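Local coordinates for protein elastase inhibitor AFUEI (Aspergillus fumigatus Af293, PDB 3W0E) that inhibits elastases as a secreted I78-family protein, blocking the fungus's own elastase non-competitively and also acting against human leukocyte elastase, at residues Y47-N53 with S64-A68. Sequence-based numbering, arbitrary orientation.
Sequences YIASRLN and SAHCA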
loop_
_atom_site.group_PDB
_atom_site.type_symbol
_atom_site.label_atom_id
_atom_site.label_comp_id
_atom_site.label_asym_id
_atom_site.label_seq_id
_atom_site.Cartn_x
_atom_site.Cartn_y
_atom_site.Cartn_z
ATOM N N TYR A 47 -4.135 8.125 5.674
ATOM C CA TYR A 47 -4.408 7.630 4.322
ATOM C C TYR A 47 -4.823 8.724 3.351
ATOM O O TYR A 47 -5.800 9.440 3.567
ATOM C CB TYR A 47 -5.464 6.508 4.336
ATOM C CG TYR A 47 -5.921 6.048 2.958
ATOM C CD1 TYR A 47 -7.101 6.524 2.411
ATOM C CD2 TYR A 47 -5.180 5.124 2.207
ATOM C CE1 TYR A 47 -7.544 6.108 1.164
ATOM C CE2 TYR A 47 -5.614 4.717 0.944
ATOM C CZ TYR A 47 -6.794 5.220 0.430
ATOM O OH TYR A 47 -7.263 4.822 -0.814
ATOM N N ILE A 48 -4.061 8.850 2.275
ATOM C CA ILE A 48 -4.339 9.857 1.255
ATOM C C ILE A 48 -4.404 9.156 -0.089
ATOM O O ILE A 48 -3.384 8.741 -0.637
ATOM C CB ILE A 48 -3.287 10.993 1.280
ATOM C CG1 ILE A 48 -3.253 11.655 2.658
ATOM C CG2 ILE A 48 -3.554 12.023 0.177
ATOM C CD1 ILE A 48 -2.356 12.866 2.753
ATOM N N ALA A 49 -5.624 9.017 -0.610
ATOM C CA ALA A 49 -5.895 8.220 -1.801
ATOM C C ALA A 49 -5.125 8.696 -3.014
ATOM O O ALA A 49 -4.919 7.920 -3.934
ATOM C CB ALA A 49 -7.399 8.223 -2.121
ATOM N N SER A 50 -4.734 9.973 -3.014
ATOM C CA SER A 50 -4.058 10.594 -4.161
ATOM C C SER A 50 -2.536 10.435 -4.136
ATOM O O SER A 50 -1.860 10.760 -5.110
ATOM C CB SER A 50 -4.381 12.098 -4.228
ATOM O OG SER A 50 -5.778 12.347 -4.115
ATOM N N ARG A 51 -1.999 9.959 -3.020
ATOM C CA ARG A 51 -0.551 9.902 -2.838
ATOM C C ARG A 51 0.039 8.586 -3.325
ATOM O O ARG A 51 -0.393 7.496 -2.912
ATOM C CB ARG A 51 -0.195 10.131 -1.367
ATOM C CG ARG A 51 1.335 10.095 -1.072
ATOM C CD ARG A 51 1.613 10.641 0.293
ATOM N NE ARG A 51 0.838 9.937 1.309
ATOM C CZ ARG A 51 0.670 10.359 2.558
ATOM N NH1 ARG A 51 1.249 11.479 2.973
ATOM N NH2 ARG A 51 -0.077 9.647 3.401
ATOM N N LEU A 52 1.007 8.681 -4.233
ATOM C CA LEU A 52 1.679 7.496 -4.717
ATOM C C LEU A 52 2.886 7.252 -3.823
ATOM O O LEU A 52 3.734 8.131 -3.656
ATOM C CB LEU A 52 2.113 7.658 -6.168
ATOM C CG LEU A 52 2.958 6.517 -6.722
ATOM C CD1 LEU A 52 2.235 5.166 -6.575
ATOM C CD2 LEU A 52 3.299 6.784 -8.182
ATOM N N ASN A 53 2.944 6.062 -3.241
ATOM C CA ASN A 53 4.085 5.666 -2.425
ATOM C C ASN A 53 4.959 4.712 -3.199
ATOM O O ASN A 53 4.503 3.682 -3.670
ATOM C CB ASN A 53 3.631 4.995 -1.126
ATOM C CG ASN A 53 2.839 5.914 -0.248
ATOM O OD1 ASN A 53 3.390 6.807 0.394
ATOM N ND2 ASN A 53 1.527 5.720 -0.221
ATOM N N SER A 64 8.050 -1.938 -4.349
ATOM C CA SER A 64 6.589 -1.908 -4.421
ATOM C C SER A 64 6.037 -0.501 -4.547
ATOM O O SER A 64 6.778 0.477 -4.445
ATOM C CB SER A 64 5.991 -2.568 -3.180
ATOM O OG SER A 64 4.641 -2.960 -3.393
ATOM N N ALA A 65 4.725 -0.405 -4.762
ATOM C CA ALA A 65 4.052 0.895 -4.801
ATOM C C ALA A 65 2.605 0.731 -4.371
ATOM O O ALA A 65 1.992 -0.303 -4.627
ATOM C CB ALA A 65 4.123 1.507 -6.205
ATOM N N HIS A 66 2.064 1.743 -3.705
ATOM C CA HIS A 66 0.646 1.742 -3.375
ATOM C C HIS A 66 0.207 3.166 -3.124
ATOM O O HIS A 66 1.032 4.026 -2.818
ATOM C CB HIS A 66 0.348 0.846 -2.159
ATOM C CG HIS A 66 0.860 1.381 -0.858
ATOM N ND1 HIS A 66 2.183 1.289 -0.486
ATOM C CD2 HIS A 66 0.220 1.984 0.170
ATOM C CE1 HIS A 66 2.339 1.831 0.709
ATOM N NE2 HIS A 66 1.164 2.255 1.133
ATOM N N CYS A 67 -1.090 3.420 -3.270
ATOM C CA CYS A 67 -1.620 4.742 -3.011
ATOM C C CYS A 67 -2.119 4.811 -1.575
ATOM O O CYS A 67 -2.907 3.959 -1.144
ATOM C CB CYS A 67 -2.734 5.078 -4.008
ATOM S SG CYS A 67 -2.175 5.017 -5.701
ATOM N N ALA A 68 -1.632 5.804 -0.830
ATOM C CA ALA A 68 -2.022 5.985 0.559
ATOM C C ALA A 68 -1.256 7.123 1.198
ATOM O O ALA A 68 -1.621 7.625 2.268
ATOM C CB ALA A 68 -1.805 4.678 1.350
ATOM O OXT ALA A 68 -0.231 7.564 0.673
HETATM O O HOH W 1 -5.573 3.595 -3.253
#
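The antiparallel hairpin of strands 52-56 and 62-67, near the C-terminus of this I78-family inhibitor, ends with the terminal carboxylate of Ala-68 held by side-chain and backbone donors of the preceding strand and loop. Asn-53 and His-66 form the hydrogen-bonded pair, with N of Asn-53 to O of His-66 at 2.8 Å and N of His-66 to O of Asn-53 at 3.1 Å. Arg-51 meets the carboxylate side-on: NE lies 2.7 Å from Ala-68 OXT, with a nearly straight N-H...O angle of 175°, while NH2 gives a second bond to Ala-68 O, 2.8 Å away. A bend at chi3 (55°) turns the guanidinium back onto this group. OXT also accepts from Asn-53 ND2 at 2.7 Å, and O from the backbone N of Ile-48 at 2.7 Å, so each carboxylate oxygen has two donors, which probably favours the charged form. The same ND2 bonds to His-66 O and lies over one face of the His-66 ring; Asn-53 CB makes a CH-pi contact there, 4.2 Å from the centroid and 23° off the normal. Tyr-47 CD2 packs 3.5 Å from Ala-68 CB. Leu-52 and Cys-67, the adjoining non-hydrogen-bonded pair, point to the sheet face covered by helix 2-15, where Cys-67 is disulfide-bonded to Cys-5; Arg-35 of strand 34-37 hydrogen-bonds Asn-53 OD1, and His-66 stacks on His-66 of the second subunit.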